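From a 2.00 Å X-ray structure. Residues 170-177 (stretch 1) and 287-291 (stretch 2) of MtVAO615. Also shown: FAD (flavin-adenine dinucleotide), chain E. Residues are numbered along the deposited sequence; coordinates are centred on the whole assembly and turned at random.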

# COMPACT_ATOMS: atom_id res chain seq x y z
N SER A 170 -5.80 16.74 -9.46
CA SER A 170 -5.86 15.36 -8.96
C SER A 170 -7.16 14.67 -9.34
O SER A 170 -8.25 15.23 -9.18
CB SER A 170 -5.68 15.33 -7.43
OG SER A 170 -6.00 14.05 -6.90
N LEU A 171 -7.03 13.44 -9.85
CA LEU A 171 -8.19 12.60 -10.12
C LEU A 171 -8.46 11.83 -8.86
O LEU A 171 -7.72 10.91 -8.48
CB LEU A 171 -7.95 11.68 -11.32
CG LEU A 171 -7.51 12.41 -12.59
CD1 LEU A 171 -7.03 11.44 -13.65
CD2 LEU A 171 -8.64 13.30 -13.12
N TRP A 172 -9.52 12.24 -8.17
CA TRP A 172 -9.83 11.71 -6.86
C TRP A 172 -10.86 10.62 -7.04
O TRP A 172 -12.00 10.90 -7.37
CB TRP A 172 -10.31 12.83 -5.93
CG TRP A 172 -10.58 12.43 -4.51
CD1 TRP A 172 -9.83 11.60 -3.73
CD2 TRP A 172 -11.66 12.89 -3.67
NE1 TRP A 172 -10.37 11.49 -2.48
CE2 TRP A 172 -11.49 12.28 -2.40
CE3 TRP A 172 -12.75 13.76 -3.87
CZ2 TRP A 172 -12.37 12.50 -1.33
CZ3 TRP A 172 -13.63 13.98 -2.79
CH2 TRP A 172 -13.43 13.34 -1.54
N MET A 173 -10.44 9.38 -6.79
CA MET A 173 -11.18 8.16 -7.13
C MET A 173 -11.93 7.58 -5.95
O MET A 173 -12.67 6.59 -6.12
CB MET A 173 -10.20 7.08 -7.65
CG MET A 173 -9.19 7.58 -8.67
SD MET A 173 -9.95 8.47 -10.05
CE MET A 173 -10.69 7.10 -10.90
N HIS A 174 -11.74 8.19 -4.78
CA HIS A 174 -12.26 7.72 -3.49
C HIS A 174 -13.75 7.36 -3.44
O HIS A 174 -14.14 6.45 -2.69
CB HIS A 174 -11.96 8.79 -2.41
CG HIS A 174 -12.53 8.49 -1.06
ND1 HIS A 174 -12.24 7.33 -0.36
CD2 HIS A 174 -13.35 9.21 -0.26
CE1 HIS A 174 -12.88 7.34 0.79
NE2 HIS A 174 -13.55 8.48 0.89
N ASN A 175 -14.55 8.06 -4.23
CA ASN A 175 -16.00 7.95 -4.14
C ASN A 175 -16.61 6.98 -5.15
O ASN A 175 -17.83 6.86 -5.22
CB ASN A 175 -16.64 9.32 -4.28
CG ASN A 175 -16.18 10.27 -3.21
OD1 ASN A 175 -16.39 10.03 -2.02
ND2 ASN A 175 -15.53 11.35 -3.63
N LEU A 176 -15.77 6.28 -5.91
CA LEU A 176 -16.25 5.27 -6.85
C LEU A 176 -16.39 3.98 -6.05
O LEU A 176 -15.48 3.15 -6.04
CB LEU A 176 -15.29 5.15 -8.04
CG LEU A 176 -15.27 6.39 -8.95
CD1 LEU A 176 -14.17 6.29 -9.98
CD2 LEU A 176 -16.61 6.70 -9.62
N LYS A 177 -17.53 3.83 -5.39
CA LYS A 177 -17.74 2.78 -4.37
C LYS A 177 -18.65 1.61 -4.76
O LYS A 177 -18.94 0.76 -3.91
CB LYS A 177 -18.27 3.41 -3.07
CG LYS A 177 -17.36 4.45 -2.42
CD LYS A 177 -16.38 3.81 -1.48
CE LYS A 177 -15.80 4.83 -0.51
NZ LYS A 177 -14.46 4.33 -0.06
N ALA A 287 -2.63 3.88 -16.60
CA ALA A 287 -4.01 4.28 -16.91
C ALA A 287 -4.75 4.64 -15.62
O ALA A 287 -4.30 4.29 -14.52
CB ALA A 287 -4.75 3.16 -17.65
N VAL A 288 -5.89 5.32 -15.77
CA VAL A 288 -6.75 5.62 -14.64
C VAL A 288 -7.74 4.47 -14.50
O VAL A 288 -8.53 4.21 -15.42
CB VAL A 288 -7.48 6.97 -14.81
CG1 VAL A 288 -8.25 7.34 -13.56
CG2 VAL A 288 -6.50 8.07 -15.15
N VAL A 289 -7.72 3.80 -13.36
CA VAL A 289 -8.59 2.64 -13.12
C VAL A 289 -9.91 3.11 -12.52
O VAL A 289 -9.91 3.84 -11.51
CB VAL A 289 -7.91 1.60 -12.19
CG1 VAL A 289 -8.93 0.62 -11.60
CG2 VAL A 289 -6.78 0.87 -12.92
N LEU A 290 -11.01 2.68 -13.14
CA LEU A 290 -12.36 2.97 -12.65
C LEU A 290 -12.95 1.84 -11.81
O LEU A 290 -13.74 2.06 -10.91
CB LEU A 290 -13.29 3.30 -13.81
CG LEU A 290 -12.96 4.50 -14.70
CD1 LEU A 290 -13.83 4.44 -15.94
CD2 LEU A 290 -13.18 5.82 -13.97
N SER A 291 -12.55 0.61 -12.13
CA SER A 291 -12.95 -0.56 -11.36
C SER A 291 -12.03 -1.70 -11.69
O SER A 291 -11.29 -1.66 -12.69
CB SER A 291 -14.41 -0.95 -11.67
OG SER A 291 -14.52 -1.64 -12.91
PA FAD E . -3.16 5.93 -2.89
O1A FAD E . -2.03 6.71 -2.25
O2A FAD E . -4.44 6.68 -3.10
O5B FAD E . -2.63 5.33 -4.28
C5B FAD E . -1.34 4.74 -4.41
C4B FAD E . -0.83 4.82 -5.85
O4B FAD E . -1.77 4.19 -6.72
C3B FAD E . -0.64 6.22 -6.38
O3B FAD E . 0.50 6.19 -7.24
C2B FAD E . -1.89 6.51 -7.20
O2B FAD E . -1.63 7.41 -8.27
C1B FAD E . -2.25 5.12 -7.71
N9A FAD E . -3.71 4.89 -7.87
C8A FAD E . -4.58 4.63 -6.87
N7A FAD E . -5.82 4.42 -7.37
C5A FAD E . -5.75 4.53 -8.71
C6A FAD E . -6.70 4.43 -9.83
N6A FAD E . -8.00 4.16 -9.59
N1A FAD E . -6.23 4.62 -11.09
C2A FAD E . -4.93 4.90 -11.34
N3A FAD E . -4.00 5.00 -10.35
C4A FAD E . -4.35 4.83 -9.04
N1 FAD E . 0.20 -3.11 1.40
C2 FAD E . 0.20 -4.47 1.43
O2 FAD E . 0.58 -5.10 0.42
N3 FAD E . -0.21 -5.15 2.53
C4 FAD E . -0.62 -4.57 3.66
O4 FAD E . -0.98 -5.24 4.65
C4X FAD E . -0.66 -3.09 3.69
N5 FAD E . -1.08 -2.41 4.79
C5X FAD E . -1.11 -1.05 4.82
C6 FAD E . -1.55 -0.37 5.97
C7 FAD E . -1.57 1.05 5.97
C7M FAD E . -2.05 1.76 7.22
C8 FAD E . -1.14 1.82 4.75
C8M FAD E . -1.22 3.33 4.62
C9 FAD E . -0.71 1.12 3.62
C9A FAD E . -0.67 -0.28 3.61
N10 FAD E . -0.25 -0.97 2.45
C10 FAD E . -0.21 -2.38 2.47
C1' FAD E . 0.23 -0.22 1.28
C2' FAD E . -0.65 -0.13 0.08
O2' FAD E . -0.63 -1.39 -0.58
C3' FAD E . -0.02 0.95 -0.80
O3' FAD E . 0.27 2.14 -0.03
C4' FAD E . -0.91 1.29 -1.98
O4' FAD E . -0.18 2.12 -2.90
C5' FAD E . -2.22 1.95 -1.54
O5' FAD E . -3.00 2.36 -2.65
P FAD E . -4.25 3.34 -2.42
O1P FAD E . -5.08 2.80 -1.30
O2P FAD E . -4.83 3.57 -3.80
O3P FAD E . -3.51 4.69 -1.94

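The centre of the contact is the methyl group of Met 173. Its side chain is folded, with chi1, chi2 and chi3 all in m (-46°, -52°, -73°), and this course carries CE to three consecutive residues of the second stretch. Met 173 CE lies 3.6 Å from Val 288 CG1 and 4.2 Å from Leu 290 CD2, both ordinary van der Waals separations between apolar carbons. The same CE sits 3.4 Å from Val 289 O, a close approach of a methyl to a carbonyl oxygen that counts as packing and not as a hydrogen bond.

Two leucines extend this cluster. Leu 171, with chi1 m and chi2 t, places CD1 3.7 Å from Val 288 CG2 and 4.3 Å from Val 288 CG1, the methyl that also meets Met 173. Leu 176 CD1 reaches Leu 290 CD2 at 4.1 Å, a looser contact. The CA-to-CB bonds of Leu 171, Met 173, Leu 176 and Val 288 point toward the opposing stretch; that of Leu 290 points sideways, but the end of its side chain comes nearer and supplies CD2.

The backbones stay apart, and every close contact from the first stretch is made by a side chain. In the backbone register, Leu 171 CA lies 8.4 Å from Val 288 CA, and Leu 176 CA lies 7.4 Å from Leu 290 CA, too far for the pairing of adjacent strands, and no hydrogen bond crosses between the stretches. Strand residues 170-172 lead into a type I turn from Met 173 to Leu 176, closed by a hydrogen bond of 3.1 Å from Leu 176 N to Met 173 O. The turn brings Leu 176 back to the second stretch while His 174 and Asn 175, at its corners, remain out of reach. In all, 214 Å² is buried, summed over both sides, between residues separated by at least 114 positions in sequence.

At the polar edge, the backbone of Val 289 bonds to the adenine of FAD. Val 289 N donates to FAD N1A at 2.8 Å with an N-H...acceptor angle of 168°, and FAD N6A donates to Val 289 O at 2.7 Å and 172°. Both bonds are short and nearly linear, and together they match the donor and acceptor of one residue to the Watson-Crick edge of adenine. Met 173 borders this site as well, its CG 3.7 Å from FAD N6A, so its side chain packs against both the second stretch and the cofactor.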